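SusD superfamily protein (Parabacteroides distasonis, PDB 3OTN) probably binds carbohydrate or another nutrient at the bacterial cell surface, as an outer-membrane protein of the SusD family. Local coordinates at residues L46-M51 with Y420-W425; Q61-D66 with R75-E80; R260-V265 with A349-N354; S276-E281 with V343-T348. All coordinates share one frame; numbering follows the deposited sequence. Where two conformers were deposited one is given.

Interaction 1. Residues L46-M51 with Y420-W425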
# COMPACT_ATOMS: atom_id res chain seq x y z
N LEU A 46 5.62 3.08 -7.31
CA LEU A 46 6.86 2.43 -7.70
C LEU A 46 7.91 2.41 -6.61
O LEU A 46 8.71 1.47 -6.59
CB LEU A 46 7.44 3.03 -8.99
CG LEU A 46 6.61 3.01 -10.26
CD1 LEU A 46 7.29 3.80 -11.35
CD2 LEU A 46 6.30 1.56 -10.76
N LEU A 47 7.91 3.42 -5.73
CA LEU A 47 8.90 3.50 -4.64
C LEU A 47 8.89 2.25 -3.78
O LEU A 47 9.95 1.76 -3.36
CB LEU A 47 8.65 4.72 -3.72
CG LEU A 47 9.70 4.97 -2.59
CD1 LEU A 47 11.10 5.26 -3.15
CD2 LEU A 47 9.27 6.12 -1.65
N LEU A 48 7.68 1.75 -3.52
CA LEU A 48 7.46 0.61 -2.65
C LEU A 48 7.54 -0.74 -3.36
O LEU A 48 7.44 -1.76 -2.72
CB LEU A 48 6.13 0.75 -1.93
CG LEU A 48 5.88 2.06 -1.15
CD1 LEU A 48 4.48 2.04 -0.56
CD2 LEU A 48 6.91 2.30 -0.08
N GLU A 49 7.72 -0.73 -4.68
CA GLU A 49 7.93 -1.96 -5.44
C GLU A 49 9.33 -2.14 -5.97
O GLU A 49 9.75 -3.27 -6.25
CB GLU A 49 6.94 -2.04 -6.60
CG GLU A 49 5.44 -2.02 -6.14
CD GLU A 49 5.08 -3.18 -5.23
OE1 GLU A 49 5.63 -4.30 -5.38
OE2 GLU A 49 4.22 -2.99 -4.35
N TYR A 50 10.05 -1.04 -6.14
CA TYR A 50 11.37 -1.13 -6.80
C TYR A 50 12.48 -1.73 -5.98
O TYR A 50 13.49 -2.15 -6.57
CB TYR A 50 11.78 0.20 -7.40
CG TYR A 50 11.17 0.56 -8.74
CD1 TYR A 50 10.47 -0.35 -9.53
CD2 TYR A 50 11.39 1.83 -9.27
CE1 TYR A 50 10.01 0.01 -10.80
CE2 TYR A 50 10.91 2.20 -10.51
CZ TYR A 50 10.21 1.28 -11.26
OH TYR A 50 9.78 1.69 -12.51
N MSE A 51 12.33 -1.86 -4.66
CA MSE A 51 13.39 -2.45 -3.86
C MSE A 51 13.12 -3.88 -3.42
O MSE A 51 14.01 -4.49 -2.84
CB MSE A 51 13.74 -1.61 -2.64
CG MSE A 51 14.34 -0.25 -2.98
SE MSE A 51 16.06 -0.38 -3.87
CE MSE A 51 16.95 -1.80 -3.05
N TYR A 420 2.45 -6.79 -5.49
CA TYR A 420 2.34 -5.57 -6.27
C TYR A 420 1.25 -4.64 -5.78
O TYR A 420 0.78 -3.80 -6.55
CB TYR A 420 2.20 -5.89 -7.78
CG TYR A 420 3.32 -6.86 -8.21
CD1 TYR A 420 4.65 -6.50 -8.10
CD2 TYR A 420 3.02 -8.13 -8.66
CE1 TYR A 420 5.68 -7.38 -8.45
CE2 TYR A 420 4.05 -9.04 -9.01
CZ TYR A 420 5.37 -8.64 -8.90
OH TYR A 420 6.41 -9.49 -9.24
N GLU A 421 0.88 -4.79 -4.50
CA GLU A 421 -0.14 -3.94 -3.83
C GLU A 421 0.47 -3.03 -2.78
O GLU A 421 -0.25 -2.53 -1.90
CB GLU A 421 -1.21 -4.84 -3.17
CG GLU A 421 -2.09 -5.62 -4.12
CD GLU A 421 -3.12 -6.54 -3.38
OE1 GLU A 421 -3.81 -6.08 -2.46
OE2 GLU A 421 -3.22 -7.73 -3.74
N ASN A 422 1.78 -2.80 -2.86
CA ASN A 422 2.49 -1.90 -1.95
C ASN A 422 2.48 -2.40 -0.50
O ASN A 422 2.38 -1.60 0.44
CB ASN A 422 1.94 -0.43 -2.06
CG ASN A 422 2.55 0.39 -3.23
OD1 ASN A 422 2.33 1.59 -3.30
ND2 ASN A 422 3.26 -0.26 -4.17
N LYS A 423 2.55 -3.72 -0.32
CA LYS A 423 2.61 -4.33 1.04
C LYS A 423 3.91 -5.05 1.35
O LYS A 423 4.34 -5.10 2.51
CB LYS A 423 1.48 -5.37 1.21
CG LYS A 423 0.08 -4.84 1.02
CD LYS A 423 -0.27 -3.79 2.05
CE LYS A 423 -1.63 -3.16 1.73
NZ LYS A 423 -2.13 -2.51 2.94
N MSE A 424 4.49 -5.65 0.30
CA MSE A 424 5.64 -6.52 0.42
C MSE A 424 6.87 -5.79 0.99
O MSE A 424 7.59 -6.33 1.85
CB MSE A 424 5.93 -7.14 -0.96
CG MSE A 424 7.04 -8.12 -1.01
SE MSE A 424 7.40 -8.67 -2.85
CE MSE A 424 5.82 -9.81 -3.13
N TRP A 425 7.15 -4.58 0.49
CA TRP A 425 8.34 -3.84 0.95
C TRP A 425 8.23 -3.58 2.47
O TRP A 425 9.16 -3.86 3.22
CB TRP A 425 8.55 -2.53 0.19
CG TRP A 425 9.80 -1.81 0.61
CD1 TRP A 425 9.86 -0.61 1.22
CD2 TRP A 425 11.15 -2.28 0.52
NE1 TRP A 425 11.15 -0.27 1.48
CE2 TRP A 425 11.97 -1.28 1.06
CE3 TRP A 425 11.73 -3.44 0.03
CZ2 TRP A 425 13.35 -1.41 1.13
CZ3 TRP A 425 13.09 -3.58 0.10
CH2 TRP A 425 13.89 -2.56 0.65
O HOH W 1 5.63 -3.36 -1.67
O HOH W 2 4.94 -6.51 -4.01
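Glu49 of loop 46-51 reaches across to Tyr420 and Asn422, in the turn leading into helix 424-431. From CB, its CG lies beside the backbone N (chi1 -59°), and the chain bends again at chi2, which turns CD toward Tyr420 and Asn422. CG passes Asn422 ND2 at 3.4 Å, and CD lies near Tyr420 CA. OE1 rests 3.6 Å from Tyr420 CD1, and a water links it to the backbone N of Tyr420. OE2 takes two N-H groups of one residue. Asn422 ND2 donates to the anti lone pair of Glu49 OE2 over 2.9 Å, carboxylate and amide nearly coplanar. Asn422 N meets OE2 almost along its C-O axis. A second water donates to OE2 and to Leu48 O and accepts from Trp425 N. ND2 also bonds to Ile45 O, which with OE2 fixes the amide's rotation. An alanine in place of Glu49 would probably leave Asn422 N and both waters without their carboxylate partner and set the turn free to shift. Beside this polar patch, Leu48 CD1 lies 3.5 Å from Asn422 OD1, and Met51 CB sits over one face of the Trp425 six-membered ring, 3.5 Å from its centroid, in a CH-pi contact. Glu421 turns away to salt bridges with Lys338 and Arg359. The arrangement, a buried carboxylate holding the backbone and side-chain N-H groups of an asparagine just ahead of a helix, joins the N-terminal and C-terminal parts of the SusD fold close to the centre of the chain.

Interaction 2. Residues Q61-D66 with R75-E80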
# COMPACT_ATOMS: atom_id res chain seq x y z
N GLN A 61 12.92 5.98 -18.06
CA GLN A 61 12.62 7.22 -17.36
C GLN A 61 12.10 7.02 -15.93
O GLN A 61 11.95 8.00 -15.20
CB GLN A 61 11.57 8.02 -18.14
CG GLN A 61 12.01 8.32 -19.56
CD GLN A 61 13.18 9.27 -19.60
OE1 GLN A 61 13.04 10.46 -19.29
NE2 GLN A 61 14.36 8.75 -19.94
N SER A 62 11.78 5.78 -15.56
CA SER A 62 11.22 5.45 -14.23
C SER A 62 12.25 5.44 -13.11
O SER A 62 11.88 5.29 -11.94
CB SER A 62 10.51 4.10 -14.25
OG SER A 62 11.36 3.06 -14.72
N ASN A 63 13.53 5.59 -13.48
CA ASN A 63 14.64 5.57 -12.52
C ASN A 63 14.73 4.22 -11.81
O ASN A 63 15.36 4.15 -10.76
CB ASN A 63 14.53 6.75 -11.50
CG ASN A 63 15.81 6.95 -10.65
OD1 ASN A 63 16.91 6.65 -11.11
ND2 ASN A 63 15.65 7.48 -9.41
N TYR A 64 14.17 3.14 -12.40
CA TYR A 64 14.38 1.81 -11.81
C TYR A 64 15.87 1.57 -11.62
O TYR A 64 16.24 0.98 -10.61
CB TYR A 64 13.77 0.64 -12.61
CG TYR A 64 14.11 -0.72 -11.99
CD1 TYR A 64 13.85 -0.98 -10.64
CD2 TYR A 64 14.76 -1.70 -12.72
CE1 TYR A 64 14.18 -2.20 -10.06
CE2 TYR A 64 15.07 -2.93 -12.15
CZ TYR A 64 14.80 -3.17 -10.82
OH TYR A 64 15.15 -4.37 -10.25
N LYS A 65 16.71 2.05 -12.56
CA LYS A 65 18.16 1.85 -12.50
C LYS A 65 18.82 2.14 -11.15
O LYS A 65 19.61 1.34 -10.69
CB LYS A 65 18.91 2.64 -13.59
N ASP A 66 18.52 3.30 -10.55
CA ASP A 66 19.07 3.65 -9.20
C ASP A 66 18.79 2.50 -8.18
O ASP A 66 19.65 2.13 -7.38
CB ASP A 66 18.42 4.91 -8.63
CG ASP A 66 19.05 6.21 -9.08
OD1 ASP A 66 19.84 6.23 -10.05
OD2 ASP A 66 18.69 7.24 -8.46
N ARG A 75 18.66 12.44 -4.42
CA ARG A 75 18.09 12.91 -5.69
C ARG A 75 17.19 11.88 -6.40
O ARG A 75 16.64 12.18 -7.46
CB ARG A 75 19.20 13.31 -6.65
CG ARG A 75 19.91 14.56 -6.27
CD ARG A 75 21.11 14.78 -7.19
NE ARG A 75 21.83 15.97 -6.80
CZ ARG A 75 21.47 17.22 -7.09
NH1 ARG A 75 20.39 17.48 -7.85
NH2 ARG A 75 22.23 18.22 -6.67
N SER A 76 17.02 10.68 -5.86
CA SER A 76 16.15 9.68 -6.52
C SER A 76 14.69 10.14 -6.65
O SER A 76 14.21 11.01 -5.92
CB SER A 76 16.26 8.33 -5.83
OG SER A 76 17.58 7.80 -6.04
N LEU A 77 13.99 9.57 -7.61
CA LEU A 77 12.59 9.85 -7.81
C LEU A 77 11.70 9.36 -6.66
O LEU A 77 12.12 8.56 -5.81
CB LEU A 77 12.14 9.24 -9.14
CG LEU A 77 12.80 9.76 -10.42
CD1 LEU A 77 12.28 9.02 -11.62
CD2 LEU A 77 12.58 11.27 -10.56
N TYR A 78 10.46 9.86 -6.68
CA TYR A 78 9.37 9.46 -5.78
C TYR A 78 9.44 9.98 -4.37
O TYR A 78 8.41 10.34 -3.80
CB TYR A 78 9.15 7.93 -5.77
CG TYR A 78 9.34 7.32 -7.13
CD1 TYR A 78 8.57 7.75 -8.19
CD2 TYR A 78 10.33 6.36 -7.38
CE1 TYR A 78 8.75 7.27 -9.46
CE2 TYR A 78 10.52 5.84 -8.69
CZ TYR A 78 9.71 6.31 -9.72
OH TYR A 78 9.83 5.86 -11.04
N ILE A 79 10.63 9.97 -3.75
CA ILE A 79 10.77 10.34 -2.37
C ILE A 79 10.28 11.80 -2.11
O ILE A 79 9.70 12.07 -1.06
CB ILE A 79 12.22 10.10 -1.81
CG1 ILE A 79 13.27 10.92 -2.58
CG2 ILE A 79 12.56 8.57 -1.81
CD1 ILE A 79 14.67 10.72 -2.10
N GLU A 80 10.50 12.73 -3.03
CA GLU A 80 10.01 14.11 -2.87
C GLU A 80 8.50 14.16 -2.79
O GLU A 80 7.94 14.88 -1.97
CB GLU A 80 10.45 15.00 -4.04
CG GLU A 80 11.82 15.53 -3.87
CD GLU A 80 12.33 16.27 -5.09
OE1 GLU A 80 12.53 15.62 -6.15
OE2 GLU A 80 12.58 17.47 -4.94
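Ser76 and Asp66 meet through their side chains: OG of Ser76 donates to OD2 of Asp66 over 2.7 Å and uses the anti lone pair of that oxygen. Asp66 holds CG beside its backbone N, anti to the carbonyl carbon (chi1 -85°), and its CB points toward the partner. Ser76 OG takes the corresponding position and also bonds to the backbone N of Ser73, so the hydroxyl is held between the carboxylate and the linking loop. At the other end of the contact the Tyr78 side chain stretches to Ser62. Its CG lies beside the backbone N, anti to the carbonyl carbon (chi1 -38°), and its hydroxyl donates to Ser62 O, which lies near the plane of the ring at its edge. The modelled separation of Tyr78 OH and Ser62 O, 2.3 Å, is very short and its exact value is doubtful. Leu77 CB packs over the centre of the Tyr78 ring, 3.6 Å above its plane, a contact between chain neighbours. Asn63, between the two bonds, has its CB pointing toward the partner segment. The hydroxyl of Ser62 itself turns to Asn59 O and Ser57. Tyr78 is the N-cap residue of helix 79-100, so the contact brings the start of that long helix beside the turn before helix 64-68; the whole is a loop joining a short helix to a long one in the N-terminal, TPR-related part of the SusD fold.

Interaction 3. Residues R260-V265 with A349-N354. With EDO (1,2-ethanediol), chain P; EDO (1,2-ethanediol), chain K.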
# COMPACT_ATOMS: atom_id res chain seq x y z
N ARG A 260 -10.78 11.83 -10.59
CA ARG A 260 -9.47 11.44 -11.11
C ARG A 260 -9.56 10.04 -11.76
O ARG A 260 -10.20 9.11 -11.20
CB ARG A 260 -8.44 11.46 -9.97
CG ARG A 260 -6.98 11.46 -10.41
CD ARG A 260 -6.04 11.95 -9.29
NE ARG A 260 -6.05 11.10 -8.11
CZ ARG A 260 -5.05 10.32 -7.72
NH1 ARG A 260 -3.91 10.28 -8.39
NH2 ARG A 260 -5.18 9.57 -6.64
N HIS A 261 -8.90 9.89 -12.91
CA HIS A 261 -8.82 8.62 -13.60
C HIS A 261 -7.57 7.89 -13.08
O HIS A 261 -6.57 8.53 -12.71
CB HIS A 261 -8.77 8.80 -15.14
CG HIS A 261 -9.92 9.59 -15.68
ND1 HIS A 261 -9.84 10.35 -16.82
CD2 HIS A 261 -11.16 9.80 -15.17
CE1 HIS A 261 -10.99 10.97 -17.01
NE2 HIS A 261 -11.81 10.66 -16.02
N ASN A 262 -7.64 6.56 -13.03
CA ASN A 262 -6.53 5.73 -12.55
C ASN A 262 -5.52 5.50 -13.69
O ASN A 262 -5.66 4.58 -14.49
CB ASN A 262 -7.03 4.39 -12.02
CG ASN A 262 -5.95 3.55 -11.43
OD1 ASN A 262 -4.77 3.83 -11.63
ND2 ASN A 262 -6.34 2.47 -10.78
N GLU A 263 -4.52 6.37 -13.74
CA GLU A 263 -3.48 6.27 -14.77
C GLU A 263 -2.52 5.13 -14.52
O GLU A 263 -1.86 4.70 -15.42
CB GLU A 263 -2.75 7.61 -14.96
CG GLU A 263 -3.62 8.71 -15.65
CD GLU A 263 -4.07 8.33 -17.09
OE1 GLU A 263 -3.22 8.35 -17.99
OE2 GLU A 263 -5.29 8.05 -17.33
N SER A 264 -2.41 4.66 -13.27
CA SER A 264 -1.50 3.57 -12.94
C SER A 264 -1.81 2.27 -13.67
O SER A 264 -0.92 1.40 -13.78
CB SER A 264 -1.45 3.32 -11.43
OG SER A 264 -2.62 2.70 -10.89
N VAL A 265 -3.04 2.12 -14.19
CA VAL A 265 -3.38 0.96 -15.02
C VAL A 265 -2.34 0.77 -16.15
O VAL A 265 -1.93 -0.35 -16.44
CB VAL A 265 -4.85 1.08 -15.55
CG1 VAL A 265 -5.15 0.05 -16.65
CG2 VAL A 265 -5.84 0.96 -14.38
N ALA A 349 -9.72 4.16 -22.14
CA ALA A 349 -8.48 4.83 -21.69
C ALA A 349 -8.73 5.78 -20.51
O ALA A 349 -8.00 6.76 -20.30
CB ALA A 349 -7.77 5.57 -22.89
N LYS A 350 -9.75 5.46 -19.70
CA LYS A 350 -10.14 6.24 -18.54
C LYS A 350 -10.60 5.27 -17.45
O LYS A 350 -11.80 4.95 -17.34
CB LYS A 350 -11.28 7.22 -18.87
CG LYS A 350 -10.98 8.31 -19.88
CD LYS A 350 -12.17 9.26 -20.00
CE LYS A 350 -12.01 10.28 -21.11
NZ LYS A 350 -13.24 11.06 -21.29
N SER A 351 -9.64 4.78 -16.68
CA SER A 351 -9.92 3.79 -15.67
C SER A 351 -10.55 4.42 -14.46
O SER A 351 -10.01 5.39 -13.91
CB SER A 351 -8.67 3.07 -15.21
OG SER A 351 -8.98 2.19 -14.15
N ASP A 352 -11.66 3.82 -14.03
CA ASP A 352 -12.32 4.18 -12.78
C ASP A 352 -12.19 3.06 -11.74
O ASP A 352 -13.05 2.88 -10.87
CB ASP A 352 -13.79 4.59 -13.04
CG ASP A 352 -14.59 3.56 -13.79
OD1 ASP A 352 -14.05 2.54 -14.24
OD2 ASP A 352 -15.82 3.78 -13.93
N LEU A 353 -11.07 2.35 -11.82
CA LEU A 353 -10.72 1.29 -10.85
C LEU A 353 -10.00 1.90 -9.63
O LEU A 353 -8.96 2.56 -9.78
CB LEU A 353 -9.82 0.20 -11.50
CG LEU A 353 -9.37 -0.98 -10.64
CD1 LEU A 353 -10.54 -1.88 -10.11
CD2 LEU A 353 -8.28 -1.84 -11.38
N ASN A 354 -10.52 1.65 -8.43
CA ASN A 354 -9.91 2.15 -7.18
C ASN A 354 -8.59 1.42 -6.94
O ASN A 354 -8.36 0.33 -7.51
CB ASN A 354 -10.87 1.95 -5.97
CG ASN A 354 -11.90 3.05 -5.83
OD1 ASN A 354 -12.01 3.92 -6.68
ND2 ASN A 354 -12.69 3.01 -4.73
C1 EDO P . -18.64 7.27 -12.02
O1 EDO P . -17.98 8.53 -12.35
C2 EDO P . -18.11 6.06 -12.81
O2 EDO P . -16.68 5.96 -12.78
C1 EDO K . -8.23 10.26 -3.30
O1 EDO K . -8.99 9.08 -2.93
C2 EDO K . -8.63 10.76 -4.70
O2 EDO K . -7.97 9.93 -5.67
O HOH W 3 -6.80 5.45 -16.85
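Asn262 and Ser351 each carry their first side-chain branch anti to the backbone N (chi1 -176° for CG of Asn262), and both CB atoms point across the contact, bringing Asn262 CB within 3.6 Å of Ser351 OG. Two loops of the SusD-family fold meet here, and the serine forms an ST turn, its OG accepting from Leu353 N. Asn262 grips the second loop twice. Its backbone N donates to Ser351 O at 2.8 Å in a nearly straight bond, and its ND2 donates to Leu353 O at the same length, with the donor tilted 30° from the carbonyl plane. OD1 of the amide takes the hydroxyl of Ser264 on a lone pair, which with the ND2 bond fixes the amide's rotation. An alanine here would probably leave Leu353 O and the Ser264 hydroxyl without these amide partners and slacken the hold on the second loop. Val265 CG2 packs 3.4 Å from Ser351 OG, which also bonds to Asp341. Toward the surface His261 and Lys350 lie side by side, pointing the same way, with Lys350 CB over one face of the imidazole in a CH-pi contact, 4.1 Å from its centroid. The far nitrogen of that imidazole, NE2, is bonded to Leu257 O. Ethanediol molecules, probably from the crystallisation liquor, sit at the margins on Arg260 and Asp352. Glu263 forms a salt bridge with Arg266. One water closes the contact, donating to Asn262 O and Glu263 OE2 and accepting from Ser351 N at 2.9 Å.

Interaction 4. Residues S276-E281 with V343-T348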
# COMPACT_ATOMS: atom_id res chain seq x y z
N SER A 276 -3.48 -1.58 -26.07
CA SER A 276 -4.45 -0.74 -25.37
C SER A 276 -4.91 0.48 -26.15
O SER A 276 -4.33 0.84 -27.18
CB SER A 276 -3.88 -0.26 -24.04
OG SER A 276 -3.09 0.89 -24.21
N ALA A 277 -5.95 1.12 -25.61
CA ALA A 277 -6.56 2.36 -26.15
C ALA A 277 -5.77 3.59 -25.71
O ALA A 277 -5.99 4.66 -26.24
CB ALA A 277 -8.03 2.50 -25.67
N TYR A 278 -4.89 3.43 -24.73
CA TYR A 278 -4.06 4.55 -24.28
C TYR A 278 -3.11 4.99 -25.40
O TYR A 278 -2.72 4.17 -26.24
CB TYR A 278 -3.24 4.14 -23.06
CG TYR A 278 -4.08 3.86 -21.84
CD1 TYR A 278 -4.56 4.91 -21.06
CD2 TYR A 278 -4.37 2.56 -21.45
CE1 TYR A 278 -5.36 4.67 -19.93
CE2 TYR A 278 -5.15 2.29 -20.31
CZ TYR A 278 -5.64 3.36 -19.55
OH TYR A 278 -6.41 3.09 -18.40
N ASP A 279 -2.70 6.25 -25.40
CA ASP A 279 -1.74 6.68 -26.43
C ASP A 279 -0.37 5.98 -26.30
O ASP A 279 0.31 5.78 -27.32
CB ASP A 279 -1.62 8.21 -26.55
CG ASP A 279 -1.23 8.88 -25.28
OD1 ASP A 279 -1.02 8.21 -24.25
OD2 ASP A 279 -1.12 10.13 -25.30
N LEU A 280 -0.00 5.58 -25.08
CA LEU A 280 1.22 4.80 -24.82
C LEU A 280 1.11 3.96 -23.56
O LEU A 280 0.57 4.41 -22.55
CB LEU A 280 2.44 5.73 -24.68
CG LEU A 280 3.08 6.24 -26.01
CD1 LEU A 280 4.34 7.07 -25.74
CD2 LEU A 280 3.41 5.09 -27.02
N GLU A 281 1.62 2.74 -23.64
CA GLU A 281 1.76 1.88 -22.48
C GLU A 281 3.16 2.09 -21.92
O GLU A 281 4.11 2.21 -22.69
CB GLU A 281 1.59 0.43 -22.90
CG GLU A 281 0.26 0.13 -23.55
CD GLU A 281 0.24 0.25 -25.07
OE1 GLU A 281 1.31 0.25 -25.73
OE2 GLU A 281 -0.88 0.28 -25.62
N VAL A 343 -12.23 -2.66 -19.52
CA VAL A 343 -12.95 -1.58 -20.20
C VAL A 343 -12.01 -0.40 -20.49
O VAL A 343 -12.04 0.16 -21.58
CB VAL A 343 -14.22 -1.13 -19.41
CG1 VAL A 343 -14.82 0.14 -20.03
CG2 VAL A 343 -15.27 -2.28 -19.43
N ALA A 344 -11.16 -0.06 -19.54
CA ALA A 344 -10.22 1.05 -19.71
C ALA A 344 -9.20 0.73 -20.81
O ALA A 344 -8.93 1.57 -21.71
CB ALA A 344 -9.55 1.41 -18.38
N VAL A 345 -8.67 -0.49 -20.77
CA VAL A 345 -7.60 -0.88 -21.69
C VAL A 345 -8.14 -1.07 -23.10
O VAL A 345 -7.51 -0.61 -24.04
CB VAL A 345 -6.85 -2.16 -21.20
CG1 VAL A 345 -5.77 -2.66 -22.24
CG2 VAL A 345 -6.21 -1.91 -19.82
N ASP A 346 -9.26 -1.76 -23.24
CA ASP A 346 -9.82 -2.06 -24.55
C ASP A 346 -10.57 -0.92 -25.21
O ASP A 346 -10.65 -0.86 -26.44
CB ASP A 346 -10.79 -3.25 -24.50
CG ASP A 346 -10.12 -4.58 -24.19
OD1 ASP A 346 -8.88 -4.70 -24.21
OD2 ASP A 346 -10.88 -5.52 -23.91
N ASN A 347 -11.15 -0.01 -24.42
CA ASN A 347 -12.13 0.92 -24.98
C ASN A 347 -11.90 2.38 -24.58
O ASN A 347 -11.69 3.22 -25.44
CB ASN A 347 -13.53 0.41 -24.58
CG ASN A 347 -14.65 1.19 -25.23
OD1 ASN A 347 -14.66 2.42 -25.18
ND2 ASN A 347 -15.61 0.48 -25.84
N THR A 348 -11.94 2.69 -23.28
CA THR A 348 -12.06 4.09 -22.90
C THR A 348 -10.78 4.84 -22.60
O THR A 348 -10.80 6.04 -22.71
CB THR A 348 -12.97 4.25 -21.67
OG1 THR A 348 -12.35 3.63 -20.54
CG2 THR A 348 -14.38 3.63 -21.93
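Ser276 and Val345 pack closely where a loop meets the short helix 342-348, a helix ending in a wider, pi-type turn within the SusD-family fold. Val345 CG1, anti to the backbone N (chi1 175°), reaches Ser276 CB at 3.5 Å. Beside it Val345 O takes the N-H of Ala277 in the one direct hydrogen bond of the contact, 2.8 Å long and met nearly along its carbonyl axis, while Ser276 CA makes a CA-H...O contact with the same oxygen. Ala277 CB points toward the helix and packs on two backbone oxygens, Val345 O at 3.5 Å and Asn347 O at 3.7 Å; His315 also borders it. The pi-type turn gives Val343 O two donors, Asn347 N and Thr348 N. Tyr278 completes the buried part: its hydroxyl oxygen touches Ala344 CB at 3.6 Å, and CE2 comes to 4.4 Å from Val345 CG2. Val265 and Arg266 lie against the same tyrosine.

On the surface side the contact thins out. Asn347 is exposed and its CB points away from the loop, and Asp346 turns from the contact toward Tyr312. Behind the packed part, the loop is braced from within. OE2 of Glu281 accepts from both N and OG of Ser276 and also pairs with Lys318, so one buried carboxylate oxygen has three partners. The two serine bonds differ in direction: Ser276 N meets OE2 from above the carboxylate plane, whereas Ser276 OG donates to the anti lone pair of Glu281 OE2 over 2.7 Å.

How the interactions relate
The four contacts form two pairs. Interactions 1 and 2 lie 14 Å apart between centres and touch, Tyr50 OH lying 3.0 Å from Ser62 OG in a probable but weak hydrogen bond. Interactions 3 and 4, 10 Å apart, share the end of helix 342-348: Ala349 N lies 2.7 Å from Ala344 O, probably hydrogen-bonded. Contacts of different pairs have centres 19 to 26 Å apart and do not touch. Along the chain interaction 1 encloses the other three; interaction 2 closes before interaction 3 opens, and interaction 4 is nested inside interaction 3. The long-range closure near the centre thus joins the N-terminal and C-terminal family regions, while the other contacts each stay within one region.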